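Local coordinates for SusD-like carbohydrate binding protein BF1063 (Bacteroides fragilis NCTC 9343, PDB 3I4G) that probably binds carbohydrate at the outer membrane, as a member of the SusD family of glycan-uptake proteins, at residues F87-W92 with P516-N521; P144-V149 with N156-T161; Y335-D340 with A475-S480; T481-T486 with G494-Y499. All blocks are in the same frame, centred on the assembly; numbering follows the deposited sequence. Where two conformers were deposited one is given.

Contact 1 (F87-W92 with P516-N521)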
loop_
_atom_site.group_PDB
_atom_site.type_symbol
_atom_site.label_atom_id
_atom_site.label_comp_id
_atom_site.label_asym_id
_atom_site.label_seq_id
_atom_site.Cartn_x
_atom_site.Cartn_y
_atom_site.Cartn_z
ATOM N N PHE A 87 12.537 -11.859 3.112
ATOM C CA PHE A 87 11.777 -10.643 2.824
ATOM C C PHE A 87 11.829 -9.703 4.004
ATOM O O PHE A 87 12.005 -8.507 3.795
ATOM C CB PHE A 87 10.346 -10.997 2.403
ATOM C CG PHE A 87 10.297 -11.761 1.099
ATOM C CD1 PHE A 87 10.494 -13.112 1.068
ATOM C CD2 PHE A 87 10.094 -11.099 -0.105
ATOM C CE1 PHE A 87 10.474 -13.807 -0.141
ATOM C CE2 PHE A 87 10.070 -11.789 -1.305
ATOM C CZ PHE A 87 10.236 -13.125 -1.330
ATOM N N ILE A 88 11.696 -10.209 5.222
ATOM C CA ILE A 88 11.783 -9.303 6.370
ATOM C C ILE A 88 13.211 -8.757 6.441
ATOM O O ILE A 88 13.420 -7.607 6.858
ATOM C CB ILE A 88 11.319 -9.893 7.723
ATOM C CG1 ILE A 88 12.272 -10.950 8.268
ATOM C CG2 ILE A 88 9.866 -10.401 7.575
ATOM C CD1 ILE A 88 11.859 -11.548 9.654
ATOM N N LYS A 89 14.223 -9.552 6.079
ATOM C CA LYS A 89 15.589 -9.020 6.085
ATOM C C LYS A 89 15.750 -7.897 5.083
ATOM O O LYS A 89 16.434 -6.899 5.389
ATOM C CB LYS A 89 16.606 -10.127 5.835
ATOM C CG LYS A 89 18.058 -9.678 5.789
ATOM C CD LYS A 89 18.536 -9.141 7.119
ATOM C CE LYS A 89 19.907 -8.466 7.027
ATOM N NZ LYS A 89 20.970 -9.366 6.577
ATOM N N ARG A 90 15.133 -7.986 3.893
ATOM C CA ARG A 90 15.195 -6.871 2.935
ATOM C C ARG A 90 14.578 -5.612 3.493
ATOM O O ARG A 90 15.134 -4.525 3.346
ATOM C CB ARG A 90 14.479 -7.177 1.608
ATOM C CG ARG A 90 15.152 -8.194 0.685
ATOM C CD ARG A 90 16.358 -7.644 -0.027
ATOM N NE ARG A 90 16.017 -6.597 -0.980
ATOM C CZ ARG A 90 16.886 -5.774 -1.574
ATOM N NH1 ARG A 90 18.191 -5.864 -1.355
ATOM N NH2 ARG A 90 16.453 -4.846 -2.417
ATOM N N TYR A 91 13.374 -5.718 4.039
ATOM C CA TYR A 91 12.730 -4.530 4.596
ATOM C C TYR A 91 13.642 -3.912 5.668
ATOM O O TYR A 91 13.812 -2.701 5.714
ATOM C CB TYR A 91 11.384 -4.856 5.182
ATOM C CG TYR A 91 10.222 -5.020 4.228
ATOM C CD1 TYR A 91 9.766 -3.944 3.480
ATOM C CD2 TYR A 91 9.508 -6.208 4.153
ATOM C CE1 TYR A 91 8.626 -4.041 2.691
ATOM C CE2 TYR A 91 8.368 -6.322 3.332
ATOM C CZ TYR A 91 7.930 -5.216 2.635
ATOM O OH TYR A 91 6.778 -5.370 1.884
ATOM N N TRP A 92 14.183 -4.743 6.548
ATOM C CA TRP A 92 15.083 -4.268 7.595
ATOM C C TRP A 92 16.314 -3.552 7.022
ATOM O O TRP A 92 16.660 -2.405 7.421
ATOM C CB TRP A 92 15.552 -5.440 8.439
ATOM C CG TRP A 92 16.520 -5.098 9.543
ATOM C CD1 TRP A 92 17.867 -4.986 9.439
ATOM C CD2 TRP A 92 16.204 -4.877 10.938
ATOM N NE1 TRP A 92 18.414 -4.676 10.674
ATOM C CE2 TRP A 92 17.417 -4.629 11.607
ATOM C CE3 TRP A 92 15.022 -4.890 11.677
ATOM C CZ2 TRP A 92 17.469 -4.390 12.991
ATOM C CZ3 TRP A 92 15.086 -4.628 13.045
ATOM C CH2 TRP A 92 16.299 -4.395 13.673
ATOM N N PRO A 516 15.433 -9.838 12.227
ATOM C CA PRO A 516 16.073 -10.806 11.352
ATOM C C PRO A 516 17.194 -11.581 12.047
ATOM O O PRO A 516 17.960 -11.016 12.824
ATOM C CB PRO A 516 16.614 -9.938 10.213
ATOM C CG PRO A 516 15.697 -8.745 10.194
ATOM C CD PRO A 516 15.376 -8.505 11.619
ATOM N N GLN A 517 17.282 -12.865 11.722
ATOM C CA GLN A 517 18.200 -13.776 12.401
ATOM C C GLN A 517 19.641 -13.300 12.325
ATOM O O GLN A 517 20.381 -13.426 13.317
ATOM C CB GLN A 517 18.110 -15.185 11.804
ATOM C CG GLN A 517 18.849 -16.242 12.582
ATOM C CD GLN A 517 18.262 -16.436 13.950
ATOM O OE1 GLN A 517 17.057 -16.717 14.077
ATOM N NE2 GLN A 517 19.101 -16.307 14.988
ATOM N N SER A 518 20.049 -12.756 11.188
ATOM C CA SER A 518 21.452 -12.343 11.076
ATOM C C SER A 518 21.800 -11.265 12.099
ATOM O O SER A 518 22.957 -11.179 12.579
ATOM C CB SER A 518 21.752 -11.842 9.672
ATOM O OG SER A 518 20.986 -10.713 9.344
ATOM N N GLU A 519 20.824 -10.410 12.399
ATOM C CA GLU A 519 21.041 -9.284 13.309
ATOM C C GLU A 519 21.006 -9.763 14.750
ATOM O O GLU A 519 21.790 -9.274 15.572
ATOM C CB GLU A 519 20.036 -8.169 12.983
ATOM C CG GLU A 519 20.091 -7.751 11.504
ATOM C CD GLU A 519 21.510 -7.545 10.968
ATOM O OE1 GLU A 519 22.194 -6.618 11.455
ATOM O OE2 GLU A 519 21.982 -8.316 10.089
ATOM N N GLN A 520 20.134 -10.721 15.058
ATOM C CA GLN A 520 20.148 -11.347 16.361
ATOM C C GLN A 520 21.498 -12.021 16.600
ATOM O O GLN A 520 22.035 -11.981 17.721
ATOM C CB GLN A 520 19.060 -12.411 16.471
ATOM C CG GLN A 520 17.626 -11.883 16.320
ATOM C CD GLN A 520 16.586 -12.851 16.829
ATOM O OE1 GLN A 520 16.807 -13.550 17.835
ATOM N NE2 GLN A 520 15.444 -12.923 16.145
ATOM N N ASN A 521 22.063 -12.636 15.562
ATOM C CA ASN A 521 23.314 -13.372 15.722
ATOM C C ASN A 521 24.475 -12.446 16.012
ATOM O O ASN A 521 25.343 -12.769 16.831
ATOM C CB ASN A 521 23.617 -14.229 14.483
ATOM C CG ASN A 521 22.670 -15.418 14.336
ATOM O OD1 ASN A 521 21.911 -15.738 15.235
ATOM N ND2 ASN A 521 22.710 -16.068 13.184
HETATM O O HOH W 1 21.344 -4.223 10.779
#
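Pro516 lies over one face of the Trp92 indole. Its CD sits 4.0 Å from the centroid of the six-membered ring, 27° off the normal, a CH-pi contact displaced toward the rim. Pro516 CG meets Trp92 CB at 3.7 Å. At the indole edge, in plane, a water accepts from Trp92 NE1 and donates to Glu519 OE1. Glu519 CG reaches Trp92 NE1 obliquely at 3.6 Å. Pro516 is at the N-cap of helix 517-522, and the start of this C-terminal helix packs against helix 86-109 of the N-terminal part. The axes of segments 87-92 and 517-521 are 68° apart in their N-to-C directions. Lys89 crosses Pro516 at about a right angle, with CD 3.7 Å from Pro516 CB. Its NZ donates to Ser518 OG at 3.1 Å and makes a long salt bridge of 3.8 Å to Glu519 OE2. Ser518 OG in turn donates to the anti lone pair of Glu519 OE2. The ring of Tyr96 also meets Trp92, and Ile88 packs on Ile76 of helix 72-78.

Contact 2 (P144-V149 with N156-T161)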
loop_
_atom_site.group_PDB
_atom_site.type_symbol
_atom_site.label_atom_id
_atom_site.label_comp_id
_atom_site.label_asym_id
_atom_site.label_seq_id
_atom_site.Cartn_x
_atom_site.Cartn_y
_atom_site.Cartn_z
ATOM N N PRO A 144 16.283 -0.728 17.191
ATOM C CA PRO A 144 17.190 0.372 17.504
ATOM C C PRO A 144 16.801 1.693 16.865
ATOM O O PRO A 144 16.459 1.745 15.662
ATOM C CB PRO A 144 18.534 -0.095 16.931
ATOM C CG PRO A 144 18.409 -1.604 16.956
ATOM C CD PRO A 144 16.994 -1.866 16.566
ATOM N N LEU A 145 16.813 2.757 17.664
ATOM C CA LEU A 145 16.536 4.095 17.195
ATOM C C LEU A 145 17.888 4.775 17.057
ATOM O O LEU A 145 18.489 5.232 18.033
ATOM C CB LEU A 145 15.597 4.798 18.177
ATOM C CG LEU A 145 15.243 6.254 17.809
ATOM C CD1 LEU A 145 14.570 6.348 16.454
ATOM C CD2 LEU A 145 14.323 6.874 18.855
ATOM N N VAL A 146 18.403 4.768 15.844
ATOM C CA VAL A 146 19.721 5.298 15.523
ATOM C C VAL A 146 19.574 6.629 14.806
ATOM O O VAL A 146 18.953 6.749 13.746
ATOM C CB VAL A 146 20.486 4.344 14.644
ATOM C CG1 VAL A 146 21.892 4.913 14.310
ATOM C CG2 VAL A 146 20.585 2.965 15.333
ATOM N N GLU A 147 20.178 7.655 15.375
ATOM C CA GLU A 147 20.180 9.015 14.833
ATOM C C GLU A 147 21.561 9.523 14.458
ATOM O O GLU A 147 21.695 10.445 13.669
ATOM C CB GLU A 147 19.586 9.954 15.887
ATOM C CG GLU A 147 18.178 9.588 16.277
ATOM C CD GLU A 147 17.657 10.370 17.482
ATOM O OE1 GLU A 147 17.308 11.558 17.323
ATOM O OE2 GLU A 147 17.502 9.753 18.567
ATOM N N ASN A 148 22.586 8.940 15.057
ATOM C CA ASN A 148 23.965 9.353 14.845
ATOM C C ASN A 148 24.684 8.430 13.888
ATOM O O ASN A 148 24.258 7.292 13.678
ATOM C CB ASN A 148 24.722 9.351 16.167
ATOM C CG ASN A 148 24.177 10.333 17.138
ATOM O OD1 ASN A 148 23.703 11.403 16.757
ATOM N ND2 ASN A 148 24.255 9.998 18.415
ATOM N N VAL A 149 25.755 8.931 13.284
ATOM C CA VAL A 149 26.567 8.156 12.383
ATOM C C VAL A 149 27.400 7.210 13.250
ATOM O O VAL A 149 28.099 7.643 14.167
ATOM C CB VAL A 149 27.440 9.084 11.516
ATOM C CG1 VAL A 149 28.403 8.264 10.652
ATOM C CG2 VAL A 149 26.541 10.000 10.677
ATOM N N ASN A 156 26.746 -2.721 15.587
ATOM C CA ASN A 156 26.539 -4.111 16.019
ATOM C C ASN A 156 26.245 -4.256 17.520
ATOM O O ASN A 156 26.019 -5.373 18.003
ATOM C CB ASN A 156 27.751 -4.978 15.567
ATOM C CG ASN A 156 27.792 -5.185 14.049
ATOM O OD1 ASN A 156 26.774 -5.087 13.351
ATOM N ND2 ASN A 156 28.966 -5.538 13.541
ATOM N N ASN A 157 26.189 -3.145 18.256
ATOM C CA ASN A 157 25.936 -3.165 19.693
ATOM C C ASN A 157 24.824 -2.248 20.185
ATOM O O ASN A 157 24.637 -2.074 21.385
ATOM C CB ASN A 157 27.257 -2.856 20.425
ATOM C CG ASN A 157 28.218 -4.036 20.379
ATOM O OD1 ASN A 157 27.982 -5.052 21.026
ATOM N ND2 ASN A 157 29.269 -3.918 19.581
ATOM N N VAL A 158 24.044 -1.710 19.259
ATOM C CA VAL A 158 22.902 -0.881 19.640
ATOM C C VAL A 158 21.843 -1.691 20.387
ATOM O O VAL A 158 21.795 -2.916 20.267
ATOM C CB VAL A 158 22.244 -0.201 18.409
ATOM C CG1 VAL A 158 23.206 0.853 17.853
ATOM C CG2 VAL A 158 21.811 -1.237 17.350
ATOM N N THR A 159 21.001 -1.008 21.163
ATOM C CA THR A 159 19.918 -1.611 21.916
ATOM C C THR A 159 18.571 -1.241 21.281
ATOM O O THR A 159 18.513 -0.297 20.473
ATOM C CB THR A 159 19.926 -1.139 23.371
ATOM O OG1 THR A 159 19.862 0.289 23.393
ATOM C CG2 THR A 159 21.204 -1.606 24.077
ATOM N N LYS A 160 17.524 -1.984 21.610
ATOM C CA LYS A 160 16.186 -1.685 21.115
ATOM C C LYS A 160 15.548 -0.516 21.868
ATOM O O LYS A 160 15.783 -0.330 23.079
ATOM C CB LYS A 160 15.255 -2.871 21.273
ATOM C CG LYS A 160 15.627 -4.124 20.528
ATOM C CD LYS A 160 14.605 -5.211 20.845
ATOM C CE LYS A 160 14.904 -6.561 20.182
ATOM N NZ LYS A 160 13.903 -7.638 20.402
ATOM N N THR A 161 14.731 0.253 21.155
ATOM C CA THR A 161 13.887 1.285 21.718
ATOM C C THR A 161 12.475 0.755 21.537
ATOM O O THR A 161 12.198 0.101 20.520
ATOM C CB THR A 161 14.110 2.603 21.016
ATOM O OG1 THR A 161 15.415 3.084 21.386
ATOM C CG2 THR A 161 13.056 3.659 21.425
HETATM O O HOH W 2 17.776 2.292 20.450
#
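Pro144 and Val158 cross at about a right angle. One methyl of Val158, CG2, presses on the proline ring at 3.4 Å from Pro144 CG. It is also 3.5 Å from Pro144 CB, and both pairs are tighter than usual van der Waals contact. The methyl stands between the backbone N and the carbonyl carbon of Val158, with CG1 anti to the carbonyl carbon (chi1 -69°). CG1 instead turns to Val146, whose CG2 lies 4.2 Å away in a looser contact. Beside the ring, Pro144 CA makes a CA-H...O contact with Thr159 O at 3.3 Å.

Further along, Leu145 CB meets the hydroxyl of Thr161, 3.6 Å from Thr161 OG1. No direct hydrogen bond joins the segments; a water bridges them. It accepts from Leu145 N at 3.0 Å, donates to Thr159 O and hydrogen-bonds to Thr161 OG1, so three groups from the two segments hold it in place.

Tyr133 of helix 116-139 and Trp169 of helix 163-180 both touch Leu145. The arrangement is a surface pairing of two irregular segments, one before and one after the short helix 152-155. They are parts of the connection between helices 116-139 and 163-180 in the SusD-like N-terminal region.

Contact 3 (Y335-D340 with A475-S480)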
loop_
_atom_site.group_PDB
_atom_site.type_symbol
_atom_site.label_atom_id
_atom_site.label_comp_id
_atom_site.label_asym_id
_atom_site.label_seq_id
_atom_site.Cartn_x
_atom_site.Cartn_y
_atom_site.Cartn_z
ATOM N N TYR A 335 -9.777 -10.980 -21.256
ATOM C CA TYR A 335 -9.035 -11.836 -20.336
ATOM C C TYR A 335 -9.741 -13.203 -20.320
ATOM O O TYR A 335 -10.934 -13.286 -20.058
ATOM C CB TYR A 335 -8.995 -11.226 -18.948
ATOM C CG TYR A 335 -8.191 -12.036 -17.954
ATOM C CD1 TYR A 335 -6.890 -12.470 -18.227
ATOM C CD2 TYR A 335 -8.697 -12.317 -16.723
ATOM C CE1 TYR A 335 -6.158 -13.185 -17.301
ATOM C CE2 TYR A 335 -7.980 -13.016 -15.785
ATOM C CZ TYR A 335 -6.710 -13.431 -16.064
ATOM O OH TYR A 335 -6.005 -14.146 -15.096
ATOM N N LYS A 336 -8.998 -14.268 -20.602
ATOM C CA LYS A 336 -9.516 -15.636 -20.607
ATOM C C LYS A 336 -8.787 -16.421 -19.521
ATOM O O LYS A 336 -7.569 -16.637 -19.605
ATOM C CB LYS A 336 -9.344 -16.259 -21.990
ATOM C CG LYS A 336 -10.132 -15.506 -23.037
ATOM C CD LYS A 336 -9.953 -16.068 -24.413
ATOM C CE LYS A 336 -10.736 -15.249 -25.392
ATOM N NZ LYS A 336 -10.536 -15.711 -26.789
HETATM N N MSE A 337 -9.555 -16.856 -18.520
HETATM C CA MSE A 337 -9.026 -17.532 -17.361
HETATM C C MSE A 337 -10.100 -18.426 -16.761
HETATM O O MSE A 337 -11.084 -17.910 -16.212
HETATM C CB MSE A 337 -8.561 -16.472 -16.342
HETATM C CG MSE A 337 -7.926 -17.013 -15.043
HETATM SE SE MSE A 337 -6.488 -18.288 -15.320
HETATM C CE MSE A 337 -5.498 -17.396 -16.658
ATOM N N SER A 338 -9.903 -19.739 -16.798
ATOM C CA SER A 338 -10.892 -20.673 -16.299
ATOM C C SER A 338 -10.282 -22.029 -16.083
ATOM O O SER A 338 -9.343 -22.404 -16.798
ATOM C CB SER A 338 -11.994 -20.863 -17.347
ATOM O OG SER A 338 -12.876 -21.949 -16.997
ATOM N N PRO A 339 -10.808 -22.819 -15.137
ATOM C CA PRO A 339 -10.355 -24.201 -15.047
ATOM C C PRO A 339 -10.547 -25.016 -16.340
ATOM O O PRO A 339 -9.930 -26.080 -16.499
ATOM C CB PRO A 339 -11.253 -24.785 -13.948
ATOM C CG PRO A 339 -11.627 -23.596 -13.109
ATOM C CD PRO A 339 -11.784 -22.487 -14.085
ATOM N N ASP A 340 -11.394 -24.525 -17.246
ATOM C CA ASP A 340 -11.718 -25.271 -18.448
ATOM C C ASP A 340 -10.841 -24.959 -19.654
ATOM O O ASP A 340 -10.942 -25.629 -20.687
ATOM C CB ASP A 340 -13.155 -24.971 -18.886
ATOM C CG ASP A 340 -14.196 -25.504 -17.961
ATOM O OD1 ASP A 340 -13.838 -26.077 -16.925
ATOM O OD2 ASP A 340 -15.411 -25.386 -18.321
ATOM N N ALA A 475 -12.262 -16.595 -8.004
ATOM C CA ALA A 475 -13.465 -16.224 -8.755
ATOM C C ALA A 475 -14.438 -17.370 -8.833
ATOM O O ALA A 475 -14.058 -18.555 -8.720
ATOM C CB ALA A 475 -13.089 -15.749 -10.167
ATOM N N PRO A 476 -15.719 -17.033 -9.032
ATOM C CA PRO A 476 -16.721 -18.077 -9.151
ATOM C C PRO A 476 -16.770 -18.679 -10.555
ATOM O O PRO A 476 -16.691 -17.939 -11.535
ATOM C CB PRO A 476 -18.041 -17.347 -8.887
ATOM C CG PRO A 476 -17.747 -15.907 -8.791
ATOM C CD PRO A 476 -16.311 -15.692 -9.122
ATOM N N TYR A 477 -16.973 -19.994 -10.649
ATOM C CA TYR A 477 -17.020 -20.709 -11.908
ATOM C C TYR A 477 -18.182 -21.714 -11.974
ATOM O O TYR A 477 -17.973 -22.896 -12.219
ATOM C CB TYR A 477 -15.695 -21.426 -12.172
ATOM C CG TYR A 477 -14.585 -20.479 -12.534
ATOM C CD1 TYR A 477 -14.448 -20.035 -13.814
ATOM C CD2 TYR A 477 -13.675 -20.016 -11.578
ATOM C CE1 TYR A 477 -13.463 -19.145 -14.155
ATOM C CE2 TYR A 477 -12.693 -19.152 -11.922
ATOM C CZ TYR A 477 -12.576 -18.716 -13.202
ATOM O OH TYR A 477 -11.560 -17.805 -13.523
ATOM N N PRO A 478 -19.423 -21.229 -11.777
ATOM C CA PRO A 478 -20.545 -22.158 -11.882
ATOM C C PRO A 478 -20.629 -22.804 -13.262
ATOM O O PRO A 478 -21.124 -23.914 -13.360
ATOM C CB PRO A 478 -21.775 -21.273 -11.589
ATOM C CG PRO A 478 -21.349 -19.895 -11.906
ATOM C CD PRO A 478 -19.884 -19.879 -11.423
ATOM N N GLY A 479 -20.174 -22.160 -14.319
ATOM C CA GLY A 479 -20.289 -22.768 -15.648
ATOM C C GLY A 479 -19.142 -23.668 -16.028
ATOM O O GLY A 479 -19.120 -24.153 -17.144
ATOM N N SER A 480 -18.185 -23.896 -15.136
ATOM C CA SER A 480 -17.031 -24.724 -15.461
ATOM C C SER A 480 -17.281 -26.203 -15.351
ATOM O O SER A 480 -17.779 -26.667 -14.330
ATOM C CB SER A 480 -15.882 -24.327 -14.515
ATOM O OG SER A 480 -14.801 -25.261 -14.535
#
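Ser480 OG donates to Asp340 OD1 at 2.7 Å, meeting it from above the carboxylate plane, 47° out of it. The same OD1 accepts from Gln482 N, and Asp340 OD2 accepts from Thr481 N. The carboxylate thus grips the chain just beyond Ser480. A type I beta turn from Tyr477 to Ser480 leads out of strand 471-476 and puts Ser480 and the two amides after it at the carboxylate. On the other segment, Ser338 OG accepts from Asp340 N at 3.0 Å, an ST turn that ties the aspartate backbone to Ser338. This loop and turn lie within the SusD family region.

Pro339 CD sits over the centre of the Tyr477 ring, a CH-pi contact 3.6 Å from the centroid and 10° off the normal. The Tyr477 hydroxyl donates to Met337 O at 2.7 Å, from above the carbonyl plane. Ser338 CA meets Tyr477 CE1 obliquely at 3.7 Å. Pro339 CB approaches Ser480 OG at 3.6 Å.

Contact 4 (T481-T486 with G494-Y499)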
loop_
_atom_site.group_PDB
_atom_site.type_symbol
_atom_site.label_atom_id
_atom_site.label_comp_id
_atom_site.label_asym_id
_atom_site.label_seq_id
_atom_site.Cartn_x
_atom_site.Cartn_y
_atom_site.Cartn_z
ATOM N N THR A 481 -16.917 -26.932 -16.410
ATOM C CA THR A 481 -17.066 -28.369 -16.454
ATOM C C THR A 481 -15.988 -29.075 -15.651
ATOM O O THR A 481 -16.234 -30.161 -15.137
ATOM C CB THR A 481 -16.988 -28.914 -17.910
ATOM O OG1 THR A 481 -15.697 -28.633 -18.445
ATOM C CG2 THR A 481 -18.048 -28.277 -18.778
ATOM N N GLN A 482 -14.801 -28.477 -15.559
ATOM C CA GLN A 482 -13.672 -29.090 -14.871
ATOM C C GLN A 482 -13.562 -28.720 -13.408
ATOM O O GLN A 482 -12.845 -29.397 -12.667
ATOM C CB GLN A 482 -12.367 -28.676 -15.545
ATOM C CG GLN A 482 -12.307 -28.955 -17.034
ATOM C CD GLN A 482 -12.542 -30.403 -17.327
ATOM O OE1 GLN A 482 -13.576 -30.773 -17.888
ATOM N NE2 GLN A 482 -11.633 -31.241 -16.871
ATOM N N TYR A 483 -14.302 -27.709 -12.968
ATOM C CA TYR A 483 -14.206 -27.221 -11.593
ATOM C C TYR A 483 -14.339 -28.293 -10.533
ATOM O O TYR A 483 -13.477 -28.428 -9.631
ATOM C CB TYR A 483 -15.305 -26.164 -11.368
ATOM C CG TYR A 483 -15.395 -25.720 -9.927
ATOM C CD1 TYR A 483 -14.564 -24.738 -9.441
ATOM C CD2 TYR A 483 -16.316 -26.274 -9.053
ATOM C CE1 TYR A 483 -14.604 -24.331 -8.110
ATOM C CE2 TYR A 483 -16.383 -25.855 -7.734
ATOM C CZ TYR A 483 -15.528 -24.873 -7.275
ATOM O OH TYR A 483 -15.631 -24.511 -5.954
ATOM N N ALA A 484 -15.394 -29.093 -10.616
ATOM C CA ALA A 484 -15.674 -30.056 -9.551
ATOM C C ALA A 484 -14.558 -31.051 -9.265
ATOM O O ALA A 484 -14.392 -31.484 -8.104
ATOM C CB ALA A 484 -16.974 -30.831 -9.874
ATOM N N THR A 485 -13.823 -31.431 -10.293
ATOM C CA THR A 485 -12.757 -32.429 -10.120
ATOM C C THR A 485 -11.349 -31.858 -10.035
ATOM O O THR A 485 -10.399 -32.620 -9.830
ATOM C CB THR A 485 -12.800 -33.466 -11.266
ATOM O OG1 THR A 485 -12.726 -32.806 -12.530
ATOM C CG2 THR A 485 -14.088 -34.304 -11.164
ATOM N N THR A 486 -11.191 -30.541 -10.171
ATOM C CA THR A 486 -9.856 -29.957 -10.152
ATOM C C THR A 486 -9.652 -28.949 -9.027
ATOM O O THR A 486 -8.521 -28.767 -8.623
ATOM C CB THR A 486 -9.475 -29.360 -11.529
ATOM O OG1 THR A 486 -10.368 -28.300 -11.900
ATOM C CG2 THR A 486 -9.513 -30.447 -12.609
ATOM N N GLY A 494 -21.323 -22.932 -1.740
ATOM C CA GLY A 494 -22.126 -23.222 -2.918
ATOM C C GLY A 494 -22.022 -22.247 -4.068
ATOM O O GLY A 494 -22.853 -22.291 -4.967
ATOM N N ASN A 495 -20.994 -21.403 -4.057
ATOM C CA ASN A 495 -20.841 -20.389 -5.100
ATOM C C ASN A 495 -19.770 -20.694 -6.118
ATOM O O ASN A 495 -19.426 -19.842 -6.933
ATOM C CB ASN A 495 -20.660 -19.031 -4.439
ATOM C CG ASN A 495 -21.844 -18.673 -3.581
ATOM O OD1 ASN A 495 -21.753 -18.546 -2.334
ATOM N ND2 ASN A 495 -22.970 -18.575 -4.209
ATOM N N TYR A 496 -19.254 -21.916 -6.092
ATOM C CA TYR A 496 -18.328 -22.412 -7.115
ATOM C C TYR A 496 -17.039 -21.589 -7.223
ATOM O O TYR A 496 -16.403 -21.500 -8.284
ATOM C CB TYR A 496 -19.013 -22.505 -8.506
ATOM C CG TYR A 496 -20.274 -23.332 -8.513
ATOM C CD1 TYR A 496 -21.509 -22.745 -8.222
ATOM C CD2 TYR A 496 -20.241 -24.668 -8.797
ATOM C CE1 TYR A 496 -22.652 -23.494 -8.170
ATOM C CE2 TYR A 496 -21.418 -25.433 -8.785
ATOM C CZ TYR A 496 -22.593 -24.826 -8.503
ATOM O OH TYR A 496 -23.771 -25.597 -8.477
ATOM N N ARG A 497 -16.610 -21.010 -6.098
ATOM C CA ARG A 497 -15.367 -20.244 -6.078
ATOM C C ARG A 497 -14.173 -21.199 -6.097
ATOM O O ARG A 497 -14.180 -22.255 -5.489
ATOM C CB ARG A 497 -15.304 -19.337 -4.852
ATOM C CG ARG A 497 -16.398 -18.286 -4.825
ATOM C CD ARG A 497 -16.401 -17.497 -3.538
ATOM N NE ARG A 497 -16.584 -18.419 -2.423
ATOM C CZ ARG A 497 -16.163 -18.210 -1.186
ATOM N NH1 ARG A 497 -15.629 -17.053 -0.841
ATOM N NH2 ARG A 497 -16.258 -19.170 -0.288
ATOM N N TRP A 498 -13.125 -20.820 -6.806
ATOM C CA TRP A 498 -11.917 -21.631 -6.900
ATOM C C TRP A 498 -11.178 -21.679 -5.540
ATOM O O TRP A 498 -10.996 -20.642 -4.925
ATOM C CB TRP A 498 -10.984 -21.071 -7.995
ATOM C CG TRP A 498 -9.799 -21.889 -8.265
ATOM C CD1 TRP A 498 -8.504 -21.613 -7.934
ATOM C CD2 TRP A 498 -9.777 -23.149 -8.939
ATOM N NE1 TRP A 498 -7.694 -22.623 -8.359
ATOM C CE2 TRP A 498 -8.444 -23.585 -8.978
ATOM C CE3 TRP A 498 -10.764 -23.962 -9.501
ATOM C CZ2 TRP A 498 -8.060 -24.783 -9.607
ATOM C CZ3 TRP A 498 -10.384 -25.155 -10.095
ATOM C CH2 TRP A 498 -9.046 -25.541 -10.154
ATOM N N TYR A 499 -10.711 -22.863 -5.114
ATOM C CA TYR A 499 -9.923 -22.955 -3.894
ATOM C C TYR A 499 -8.499 -22.465 -4.205
ATOM O O TYR A 499 -7.815 -23.026 -5.067
ATOM C CB TYR A 499 -9.848 -24.375 -3.335
ATOM C CG TYR A 499 -8.971 -24.407 -2.100
ATOM C CD1 TYR A 499 -9.492 -24.045 -0.843
ATOM C CD2 TYR A 499 -7.619 -24.734 -2.181
ATOM C CE1 TYR A 499 -8.696 -24.033 0.265
ATOM C CE2 TYR A 499 -6.814 -24.718 -1.046
ATOM C CZ TYR A 499 -7.369 -24.374 0.161
ATOM O OH TYR A 499 -6.590 -24.364 1.310
#
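Tyr483 and Trp498 each carry CG anti to the backbone N (chi1 173° and -174°), and their side chains slide past each other in opposite directions. They join a short, weakly bonded helix about 483-486 to the start of strand 497-502, one strand of a two-stranded antiparallel sheet in the SusD family region. Tyr483 CD1 lies 3.9 Å from Trp498 CE3, near the plane of the indole at its edge. The hydroxyl of Tyr483 donates to Arg497 O at 2.7 Å, from 46° above the carbonyl plane. It also hydrogen-bonds to the backbone N of Asp491. Asp491 forms a salt bridge with the Arg497 side chain as well. Tyr496 crosses Tyr483 at about a right angle. Its CB stands over one face of the Tyr483 ring, offset toward the rim, and its CD2 is 4.2 Å from Tyr483 CE2. Thr486 OG1 donates to Gln482 O at 2.8 Å, and that same OG1 lies in the indole plane, 3.5 Å from Trp498 CH2.

The contacts form two pairs. Contact 2 lies on the opposite side of the chain's centre from contacts 3 and 4. Contacts 1 and 2 have centres 15 Å apart and touch where Trp92 packs on Pro144. Contacts 3 and 4 are 9 Å apart between centres. Both reach the antiparallel sheet of strands 471-476 and 497-502. Just beyond its end Tyr477 N probably hydrogen-bonds to Tyr496 O. Centres of the two pairs lie 40 to 53 Å apart. Along the chain, contact 1 closes a loop that encloses the other three, which follow in series. Contact 1 therefore brings the C-terminal helix 517-522 back to the N-terminal helix 86-109.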